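Local coordinates for uncharacterized protein (Mycobacterium vanbaalenii PYR-1, PDB 4XU6) that binds diacylglycerol in the membrane as a homotrimeric bacterial homolog of the Insig sterol sensors, at residues Ile21-His26 with Gly88-Thr93. Sequence-based numbering, arbitrary orientation.
Sequences IGDHSH and GTYVTT. With TDA (N-tridecanoic acid), chain E.
Gly22 and His26 pack against Tyr90 and Thr93 where two transmembrane helices of the Insig fold, 5-29 and 76-96, lie side by side; segments 21-26 and 88-93 run in the same direction, inclined by 11°, in this buried part of the lipid pocket. Gly22 allows the close fit: its CA lies 3.4 Å above the centroid of the Tyr90 ring, almost on the ring normal, a CH-pi contact in a spot where a CB would collide with CE2. Tyr90 CG stands anti to the backbone N (chi1 -163°), which starts the ring off toward helix 5-29.

One turn on, His26 meets the edge of that same ring. Tyr90 CE1 sits above one face of the imidazole, toward its CE1 side and 3.5 Å from His26 CE1, an edge-to-face pair with planes at 63°. His26 is held at both nitrogens. NE2 donates nearly in the ring plane to Thr93 OG1 in a nearly straight bond of 2.8 Å, and that hydroxyl in turn donates to Tyr90 O; the two bonds settle the rotation of the Thr93 side chain. ND1 reaches a water that also bonds Tyr90 OH and Asp23 OD1; the other oxygen of Asp23, OD2, is held by Ser45 and Tyr34.

His26, a diacylglycerol-binding residue, and Tyr90 both line the pocket occupied here by n-tridecanoic acid. Oxygen O21 of the acid's head group lies at the imidazole edge, 3.3 Å from His26 CE1, while Tyr150, the other diacylglycerol-binding residue, hydrogen-bonds the ligand. The acyl chain passes the tyrosine, with C27 3.7 Å from Tyr90 CE2.

Away from the pocket, Pro103 of a neighbouring subunit packs on Ser25 and Val91. Ser25 OG touches Val91 CG1 at 3.5 Å and donates to Ile21 O, which also accepts from Ser25 N, on the opposite face of its carbonyl plane.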
ATOM      1  N   ILE A  21       6.687 -17.257   6.793  1.00 21.77           N
ATOM      2  CA  ILE A  21       6.110 -16.073   7.429  1.00 22.97           C
ATOM      3  C   ILE A  21       4.651 -15.908   7.007  1.00 22.22           C
ATOM      4  O   ILE A  21       3.772 -15.680   7.842  1.00 19.97           O
ATOM      5  CB  ILE A  21       6.909 -14.797   7.078  1.00 22.96           C
ATOM      6  CG1 ILE A  21       8.302 -14.846   7.714  1.00 23.47           C
ATOM      7  CG2 ILE A  21       6.156 -13.531   7.541  1.00 25.83           C
ATOM      8  CD1 ILE A  21       9.290 -13.821   7.113  1.00 24.93           C
ATOM      9  N   GLY A  22       4.398 -16.020   5.706  1.00 21.09           N
ATOM     10  CA  GLY A  22       3.047 -15.889   5.195  1.00 22.76           C
ATOM     11  C   GLY A  22       2.145 -17.016   5.672  1.00 23.45           C
ATOM     12  O   GLY A  22       0.986 -16.796   6.030  1.00 20.33           O
ATOM     13  N   ASP A  23       2.666 -18.237   5.683  1.00 21.40           N
ATOM     14  CA  ASP A  23       1.843 -19.366   6.111  1.00 21.67           C
ATOM     15  C   ASP A  23       1.570 -19.321   7.614  1.00 21.16           C
ATOM     16  O   ASP A  23       0.467 -19.615   8.047  1.00 20.76           O
ATOM     17  CB  ASP A  23       2.493 -20.687   5.722  1.00 23.51           C
ATOM     18  CG  ASP A  23       1.497 -21.839   5.660  1.00 26.90           C
ATOM     19  OD1 ASP A  23       0.358 -21.644   5.177  1.00 25.14           O
ATOM     20  OD2 ASP A  23       1.868 -22.953   6.092  1.00 24.81           O
ATOM     21  N   HIS A  24       2.560 -18.931   8.413  1.00 20.80           N
ATOM     22  CA  HIS A  24       2.286 -18.719   9.830  1.00 23.06           C
ATOM     23  C   HIS A  24       1.166 -17.689  10.008  1.00 22.54           C
ATOM     24  O   HIS A  24       0.273 -17.866  10.834  1.00 20.60           O
ATOM     25  CB  HIS A  24       3.517 -18.232  10.589  1.00 22.59           C
ATOM     26  CG  HIS A  24       3.182 -17.713  11.953  1.00 24.81           C
ATOM     27  ND1 HIS A  24       2.877 -18.545  13.008  1.00 26.42           N
ATOM     28  CD2 HIS A  24       3.031 -16.447  12.416  1.00 25.23           C
ATOM     29  CE1 HIS A  24       2.586 -17.817  14.073  1.00 29.38           C
ATOM     30  NE2 HIS A  24       2.666 -16.541  13.740  1.00 26.75           N
ATOM     31  N   SER A  25       1.218 -16.613   9.227  1.00 19.37           N
ATOM     32  CA  SER A  25       0.194 -15.574   9.296  1.00 19.78           C
ATOM     33  C   SER A  25      -1.199 -16.129   8.984  1.00 18.64           C
ATOM     34  O   SER A  25      -2.164 -15.830   9.690  1.00 22.13           O
ATOM     35  CB  SER A  25       0.542 -14.417   8.352  1.00 19.29           C
ATOM     36  OG  SER A  25       1.743 -13.788   8.762  1.00 21.25           O
ATOM     37  N   HIS A  26      -1.307 -16.945   7.935  1.00 20.86           N
ATOM     38  CA  HIS A  26      -2.583 -17.593   7.613  1.00 21.00           C
ATOM     39  C   HIS A  26      -3.075 -18.519   8.729  1.00 21.90           C
ATOM     40  O   HIS A  26      -4.258 -18.516   9.077  1.00 22.58           O
ATOM     41  CB  HIS A  26      -2.480 -18.376   6.298  1.00 20.55           C
ATOM     42  CG  HIS A  26      -2.680 -17.527   5.080  1.00 22.77           C
ATOM     43  ND1 HIS A  26      -2.504 -18.003   3.797  1.00 28.99           N
ATOM     44  CD2 HIS A  26      -3.058 -16.233   4.953  1.00 23.35           C
ATOM     45  CE1 HIS A  26      -2.755 -17.033   2.933  1.00 29.52           C
ATOM     46  NE2 HIS A  26      -3.096 -15.949   3.609  1.00 24.59           N
ATOM     47  N   GLY A  88       4.211  -8.439   1.931  1.00 20.89           N
ATOM     48  CA  GLY A  88       3.201  -7.555   2.493  1.00 19.72           C
ATOM     49  C   GLY A  88       1.811  -7.928   2.019  1.00 19.39           C
ATOM     50  O   GLY A  88       0.853  -7.885   2.787  1.00 21.13           O
ATOM     51  N   THR A  89       1.695  -8.310   0.752  1.00 19.33           N
ATOM     52  CA  THR A  89       0.397  -8.697   0.201  1.00 19.16           C
ATOM     53  C   THR A  89      -0.075 -10.002   0.835  1.00 18.57           C
ATOM     54  O   THR A  89      -1.242 -10.157   1.183  1.00 19.71           O
ATOM     55  CB  THR A  89       0.478  -8.852  -1.332  1.00 21.05           C
ATOM     56  OG1 THR A  89       0.899  -7.609  -1.912  1.00 21.59           O
ATOM     57  CG2 THR A  89      -0.875  -9.229  -1.911  1.00 24.61           C
ATOM     58  N   TYR A  90       0.854 -10.939   0.973  1.00 19.54           N
ATOM     59  CA  TYR A  90       0.585 -12.239   1.591  1.00 18.15           C
ATOM     60  C   TYR A  90       0.042 -12.056   3.019  1.00 18.40           C
ATOM     61  O   TYR A  90      -1.035 -12.582   3.366  1.00 19.41           O
ATOM     62  CB  TYR A  90       1.903 -13.024   1.599  1.00 18.88           C
ATOM     63  CG  TYR A  90       1.831 -14.530   1.818  1.00 21.40           C
ATOM     64  CD1 TYR A  90       0.730 -15.138   2.411  1.00 24.79           C
ATOM     65  CD2 TYR A  90       2.900 -15.334   1.436  1.00 27.03           C
ATOM     66  CE1 TYR A  90       0.700 -16.528   2.610  1.00 27.24           C
ATOM     67  CE2 TYR A  90       2.874 -16.703   1.626  1.00 26.60           C
ATOM     68  CZ  TYR A  90       1.785 -17.289   2.209  1.00 26.12           C
ATOM     69  OH  TYR A  90       1.795 -18.655   2.394  1.00 29.27           O
ATOM     70  N   VAL A  91       0.758 -11.302   3.853  1.00 21.20           N
ATOM     71  CA  VAL A  91       0.293 -11.128   5.235  1.00 20.30           C
ATOM     72  C   VAL A  91      -0.995 -10.311   5.311  1.00 22.25           C
ATOM     73  O   VAL A  91      -1.803 -10.512   6.213  1.00 20.42           O
ATOM     74  CB  VAL A  91       1.381 -10.550   6.188  1.00 20.17           C
ATOM     75  CG1 VAL A  91       2.582 -11.500   6.263  1.00 20.93           C
ATOM     76  CG2 VAL A  91       1.818  -9.147   5.761  1.00 20.92           C
ATOM     77  N   THR A  92      -1.202  -9.408   4.355  1.00 21.78           N
ATOM     78  CA  THR A  92      -2.454  -8.647   4.321  1.00 22.13           C
ATOM     79  C   THR A  92      -3.646  -9.577   4.110  1.00 22.00           C
ATOM     80  O   THR A  92      -4.711  -9.372   4.698  1.00 20.46           O
ATOM     81  CB  THR A  92      -2.441  -7.554   3.219  1.00 22.40           C
ATOM     82  OG1 THR A  92      -1.433  -6.581   3.519  1.00 22.24           O
ATOM     83  CG2 THR A  92      -3.803  -6.849   3.129  1.00 24.00           C
ATOM     84  N   THR A  93      -3.474 -10.603   3.280  1.00 19.91           N
ATOM     85  CA  THR A  93      -4.579 -11.536   3.057  1.00 22.00           C
ATOM     86  C   THR A  93      -4.958 -12.241   4.349  1.00 22.50           C
ATOM     87  O   THR A  93      -6.114 -12.555   4.560  1.00 21.87           O
ATOM     88  CB  THR A  93      -4.301 -12.581   1.951  1.00 23.42           C
ATOM     89  OG1 THR A  93      -3.209 -13.426   2.328  1.00 22.31           O
ATOM     90  CG2 THR A  93      -4.001 -11.893   0.622  1.00 20.82           C
TER
HETATM   91  O21 TDA E 304      -1.944 -19.426   0.744  1.00 38.27           O
HETATM   92  O22 TDA E 304      -1.418 -21.662   1.118  1.00 39.98           O
HETATM   93  C21 TDA E 304      -1.075 -20.593   0.611  1.00 32.23           C
HETATM   94  C22 TDA E 304       0.256 -20.483  -0.074  1.00 27.69           C
HETATM   95  C23 TDA E 304       0.358 -19.200  -0.904  1.00 27.84           C
HETATM   96  C24 TDA E 304       1.768 -19.011  -1.462  1.00 28.30           C
HETATM   97  C25 TDA E 304       1.843 -17.792  -2.383  1.00 25.32           C
HETATM   98  C26 TDA E 304       3.249 -17.569  -2.934  1.00 31.04           C
HETATM   99  C27 TDA E 304       4.150 -17.129  -1.789  1.00 30.30           C
HETATM  100  C28 TDA E 304       5.563 -16.850  -2.246  1.00 35.45           C
HETATM  101  C29 TDA E 304       6.438 -16.574  -1.034  1.00 34.42           C
HETATM  102  C30 TDA E 304       7.836 -16.242  -1.524  1.00 32.27           C
HETATM  103  C31 TDA E 304       7.822 -14.916  -2.270  1.00 34.74           C
HETATM  104  C32 TDA E 304       9.239 -14.468  -2.606  1.00 34.82           C
HETATM  105  C33 TDA E 304       9.242 -13.515  -3.794  1.00 34.63           C
HETATM  106  O   HOH W   1      -0.402 -19.871   3.470  1.00 30.34           O